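Local structure of Swi5-dependent recombination DNA repair protein 1 (Schizosaccharomyces pombe, 3VIQ) at residues 74-79 with 86-91; 94-99 with 113-118. The protein takes part, with Swi5 and Rhp51 as partners, in DNA recombination repair and meiotic chromosome segregation, this chain being its C-terminal domain. All coordinates share one frame; numbering follows the deposited sequence.

Contact 1: 74-79 with 86-91; sequences TQSFRI and GQIQEV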
# COMPACT_ATOMS: atom_id res chain seq x y z
N THR A 74 -23.14 6.34 19.90
CA THR A 74 -23.93 5.13 20.18
C THR A 74 -23.37 3.84 19.53
O THR A 74 -23.25 3.75 18.31
CB THR A 74 -25.40 5.32 19.71
OG1 THR A 74 -26.07 6.27 20.56
CG2 THR A 74 -26.17 4.00 19.76
N GLN A 75 -23.07 2.84 20.35
CA GLN A 75 -22.71 1.50 19.87
C GLN A 75 -23.92 0.61 19.97
O GLN A 75 -24.58 0.57 21.02
CB GLN A 75 -21.58 0.91 20.72
CG GLN A 75 -20.26 1.57 20.51
CD GLN A 75 -19.19 1.16 21.52
OE1 GLN A 75 -19.49 0.70 22.62
NE2 GLN A 75 -17.93 1.38 21.16
N SER A 76 -24.23 -0.11 18.89
CA SER A 76 -25.46 -0.89 18.81
C SER A 76 -25.24 -2.33 18.33
O SER A 76 -24.42 -2.58 17.45
CB SER A 76 -26.44 -0.19 17.86
OG SER A 76 -27.10 0.90 18.48
N PHE A 77 -25.97 -3.29 18.91
CA PHE A 77 -26.06 -4.65 18.37
C PHE A 77 -27.36 -5.28 18.76
O PHE A 77 -28.01 -4.85 19.71
CB PHE A 77 -24.90 -5.54 18.82
CG PHE A 77 -24.70 -5.59 20.31
CD1 PHE A 77 -25.30 -6.57 21.08
CD2 PHE A 77 -23.91 -4.66 20.95
CE1 PHE A 77 -25.12 -6.61 22.44
CE2 PHE A 77 -23.75 -4.69 22.32
CZ PHE A 77 -24.33 -5.68 23.05
N ARG A 78 -27.74 -6.33 18.06
CA ARG A 78 -28.97 -7.05 18.34
C ARG A 78 -28.77 -8.14 19.41
O ARG A 78 -27.77 -8.82 19.43
CB ARG A 78 -29.44 -7.67 17.05
CG ARG A 78 -30.80 -8.25 17.07
CD ARG A 78 -31.04 -9.01 15.77
NE ARG A 78 -32.11 -9.97 15.96
CZ ARG A 78 -32.22 -11.12 15.32
NH1 ARG A 78 -31.33 -11.49 14.42
NH2 ARG A 78 -33.25 -11.94 15.61
N ILE A 79 -29.76 -8.30 20.28
CA ILE A 79 -29.71 -9.32 21.32
C ILE A 79 -30.20 -10.67 20.75
O ILE A 79 -31.33 -10.79 20.26
CB ILE A 79 -30.57 -8.90 22.52
CG1 ILE A 79 -30.00 -7.63 23.19
CG2 ILE A 79 -30.67 -10.04 23.52
CD1 ILE A 79 -30.88 -7.10 24.33
N GLY A 86 -34.11 -10.19 19.99
CA GLY A 86 -34.70 -9.30 18.96
C GLY A 86 -34.41 -7.81 19.15
O GLY A 86 -34.11 -7.07 18.20
N GLN A 87 -34.49 -7.36 20.40
CA GLN A 87 -34.14 -6.00 20.75
C GLN A 87 -32.71 -5.69 20.34
O GLN A 87 -31.89 -6.60 20.17
CB GLN A 87 -34.33 -5.81 22.26
CG GLN A 87 -33.74 -4.54 22.82
CD GLN A 87 -34.20 -4.28 24.22
OE1 GLN A 87 -35.15 -4.89 24.71
NE2 GLN A 87 -33.55 -3.34 24.88
N ILE A 88 -32.43 -4.40 20.12
CA ILE A 88 -31.09 -3.91 19.82
C ILE A 88 -30.55 -3.34 21.13
O ILE A 88 -31.27 -2.67 21.87
CB ILE A 88 -31.14 -2.81 18.73
CG1 ILE A 88 -31.79 -3.36 17.45
CG2 ILE A 88 -29.75 -2.26 18.41
CD1 ILE A 88 -33.32 -3.40 17.48
N GLN A 89 -29.30 -3.65 21.44
CA GLN A 89 -28.68 -3.27 22.70
C GLN A 89 -27.84 -2.07 22.37
O GLN A 89 -27.03 -2.12 21.44
CB GLN A 89 -27.79 -4.40 23.24
CG GLN A 89 -27.13 -4.12 24.59
CD GLN A 89 -28.12 -4.11 25.73
OE1 GLN A 89 -28.71 -5.14 26.07
NE2 GLN A 89 -28.31 -2.96 26.33
N GLU A 90 -28.03 -0.99 23.13
CA GLU A 90 -27.34 0.27 22.87
C GLU A 90 -26.46 0.66 24.06
O GLU A 90 -26.50 0.04 25.13
CB GLU A 90 -28.35 1.39 22.51
CG GLU A 90 -28.66 1.47 21.02
CD GLU A 90 -29.96 2.22 20.65
OE1 GLU A 90 -30.45 3.01 21.48
OE2 GLU A 90 -30.50 2.00 19.52
N VAL A 91 -25.65 1.68 23.85
CA VAL A 91 -24.68 2.13 24.84
C VAL A 91 -24.25 3.50 24.36
O VAL A 91 -24.54 3.87 23.22
CB VAL A 91 -23.48 1.14 24.91
CG1 VAL A 91 -22.14 1.87 25.05
CG2 VAL A 91 -23.68 0.14 26.03
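Ile-79 N donates to Gln-87 O at 2.7 Å, and the bond is almost straight, at 177°. The donor sits nearly along the C=O axis of Gln-87. Ile-79 also uses its carbonyl. Its O accepts from Gly-86 N at 2.9 Å, with the donor in the carbonyl plane. Both bonds of Ile-79 close the base of the loop between the strands. Gly-86 has a positive phi of 116°, where a CB would jam against the carbonyl O of the preceding residue.

One step further along, Phe-77 and Gln-89 form an antiparallel hydrogen-bonded pair. Phe-77 N reaches Gln-89 O at 3.0 Å. The return bond, from Gln-89 N to Phe-77 O, is modelled implausibly short, and its length is doubtful. Their side chains lie side by side and point the same way. Gln-89 CB rests over one face of the Phe-77 ring, 3.8 Å from its centroid, in a CH-pi contact offset toward the rim. CG of Gln-89 touches Phe-77 CZ at 3.6 Å. The chain of Gln-89 bends at chi2 (71°), which sets CD on the side of Ile-79. OE1 of Gln-89 lies 3.4 Å from the methyl Ile-79 CD1.

Arg-78 and Ile-88 form the adjacent non-hydrogen-bonded pair, with side chains on the opposite face of the sheet. Ile-88 CG2 packs on Phe-77 O at 3.4 Å. Gln-75 N makes a weak bond to Val-91 O, and Thr-74 CG2 meets Glu-90 CG at 3.8 Å. The hydroxyl of Thr-74 is engaged by Arg-92. Most of the touching residues are exposed. The two strands, 73-78 and 88-93, run antiparallel and are joined by the loop 79-87: a two-stranded beta hairpin.

Contact 2: 94-99 with 113-118; sequences EFTMSM and FDEENG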
# COMPACT_ATOMS: atom_id res chain seq x y z
N GLU A 94 -17.45 7.85 24.49
CA GLU A 94 -16.79 9.01 23.89
C GLU A 94 -16.21 8.72 22.50
O GLU A 94 -15.80 7.59 22.18
CB GLU A 94 -15.70 9.57 24.82
CG GLU A 94 -14.61 8.56 25.19
CD GLU A 94 -13.33 9.22 25.71
OE1 GLU A 94 -13.40 10.34 26.27
OE2 GLU A 94 -12.25 8.61 25.55
N PHE A 95 -16.20 9.77 21.68
CA PHE A 95 -15.57 9.77 20.39
C PHE A 95 -14.05 9.78 20.54
O PHE A 95 -13.49 10.70 21.13
CB PHE A 95 -16.03 10.99 19.62
CG PHE A 95 -15.68 10.98 18.19
CD1 PHE A 95 -16.26 10.05 17.33
CD2 PHE A 95 -14.83 11.94 17.67
CE1 PHE A 95 -15.97 10.06 15.99
CE2 PHE A 95 -14.52 11.96 16.33
CZ PHE A 95 -15.09 11.01 15.47
N THR A 96 -13.39 8.75 20.03
CA THR A 96 -11.94 8.62 20.17
C THR A 96 -11.24 9.02 18.85
O THR A 96 -11.88 9.16 17.79
CB THR A 96 -11.57 7.18 20.57
OG1 THR A 96 -11.98 6.28 19.53
CG2 THR A 96 -12.26 6.77 21.90
N MET A 97 -9.93 9.23 18.93
CA MET A 97 -9.13 9.56 17.74
C MET A 97 -9.25 8.43 16.73
O MET A 97 -9.24 8.68 15.53
CB MET A 97 -7.65 9.82 18.09
CG MET A 97 -6.73 10.15 16.87
SD MET A 97 -7.28 11.53 15.81
CE MET A 97 -6.60 12.92 16.70
N SER A 98 -9.39 7.20 17.22
CA SER A 98 -9.37 6.03 16.35
C SER A 98 -10.66 5.91 15.56
O SER A 98 -10.66 5.47 14.43
CB SER A 98 -9.12 4.78 17.19
OG SER A 98 -7.91 4.95 17.94
N MET A 99 -11.78 6.30 16.18
CA MET A 99 -13.05 6.40 15.45
C MET A 99 -12.94 7.50 14.40
O MET A 99 -13.42 7.35 13.27
CB MET A 99 -14.20 6.71 16.41
CG MET A 99 -14.57 5.56 17.35
SD MET A 99 -15.53 6.22 18.72
CE MET A 99 -15.65 4.79 19.83
N PHE A 113 -3.07 6.17 16.43
CA PHE A 113 -2.94 6.82 17.72
C PHE A 113 -2.84 5.73 18.79
O PHE A 113 -3.59 4.75 18.78
CB PHE A 113 -4.14 7.73 18.00
CG PHE A 113 -3.90 8.75 19.10
CD1 PHE A 113 -2.99 9.79 18.91
CD2 PHE A 113 -4.59 8.69 20.31
CE1 PHE A 113 -2.78 10.74 19.91
CE2 PHE A 113 -4.38 9.64 21.32
CZ PHE A 113 -3.47 10.66 21.12
N ASP A 114 -1.88 5.90 19.69
CA ASP A 114 -1.78 5.07 20.87
C ASP A 114 -2.78 5.61 21.90
O ASP A 114 -2.49 6.52 22.68
CB ASP A 114 -0.36 5.11 21.42
CG ASP A 114 -0.16 4.23 22.62
OD1 ASP A 114 -1.15 3.81 23.26
OD2 ASP A 114 1.02 3.96 22.92
N GLU A 115 -3.97 5.02 21.88
CA GLU A 115 -5.08 5.52 22.68
C GLU A 115 -4.77 5.53 24.18
O GLU A 115 -5.31 6.36 24.91
CB GLU A 115 -6.35 4.73 22.35
CG GLU A 115 -7.62 5.53 22.47
CD GLU A 115 -7.81 6.55 21.37
OE1 GLU A 115 -8.05 6.15 20.21
OE2 GLU A 115 -7.75 7.77 21.68
N GLU A 116 -3.90 4.63 24.64
CA GLU A 116 -3.48 4.60 26.06
C GLU A 116 -2.49 5.71 26.39
O GLU A 116 -2.76 6.55 27.25
CB GLU A 116 -2.85 3.25 26.44
CG GLU A 116 -3.85 2.20 26.92
CD GLU A 116 -4.50 2.56 28.25
OE1 GLU A 116 -3.78 2.94 29.20
OE2 GLU A 116 -5.74 2.45 28.34
N ASN A 117 -1.35 5.71 25.71
CA ASN A 117 -0.29 6.69 25.98
C ASN A 117 -0.60 8.11 25.46
O ASN A 117 0.11 9.06 25.80
CB ASN A 117 1.06 6.21 25.42
CG ASN A 117 1.52 4.92 26.06
OD1 ASN A 117 2.50 4.91 26.82
ND2 ASN A 117 0.83 3.82 25.78
N GLY A 118 -1.64 8.23 24.63
CA GLY A 118 -2.17 9.53 24.22
C GLY A 118 -1.28 10.30 23.26
O GLY A 118 -1.15 11.51 23.37
O HOH W 1 -5.89 4.95 15.97
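The Phe-113 ring is met obliquely by Met-97 CG, and Trp-120 packs against it edge-to-face. The contact lies at the N-terminus of helix 97-103, which opens with a capping box. Met-97 CB also reaches the ring, 3.9 Å from Phe-113 CD2. The two side chains cross at about a right angle. CG of Met-97 is anti to its backbone N (chi1 179°) and lies 3.7 Å from Phe-113 CB. Met-97 also touches Phe-60 of helix 38-68.

Thr-96 is the N-cap: its OG1 accepts a weak bond from Met-99 N, and Thr-96 N makes a weak bond to Met-99 SD. The carboxylate of Glu-115 comes up to this first turn, its chain bent at chi2, and crosses Thr-96 at about a right angle. OE1 lies 3.7 Å from Thr-96 CB. The helix N-terminus probably favours the negative charge of Glu-115, through Ser-98 N.

Asp-114 OD1 accepts from Asn-117 N in an Asx motif, which shapes the turn carrying Glu-115. A water bridges Ser-98 OG and Phe-113 N. Ser-98 OG donates to Glu-115 OE1 at 2.6 Å, nearly in line with the C-O bond, and Ser-98 N adds a weak bond of 3.4 Å to the same oxygen.

In the fold
The two contacts come in series along the chain, contact 1 closing before contact 2 opens. Their centres are about 23 Å apart, and they touch only through the chain that joins them. Strand 88-93 of the hairpin leads through residues 94-96 into helix 97-103. Contact 1 is the more peripheral, about 28 Å from the centre of the chain, against about 17 Å for contact 2. The hairpin projects from the end of the long helix 38-68. Segment 94-99 instead returns to that helix, with Phe-95 on Met-63 and Ile-67. Both contacts thus belong to the part of the chain that follows the two long helices of this domain.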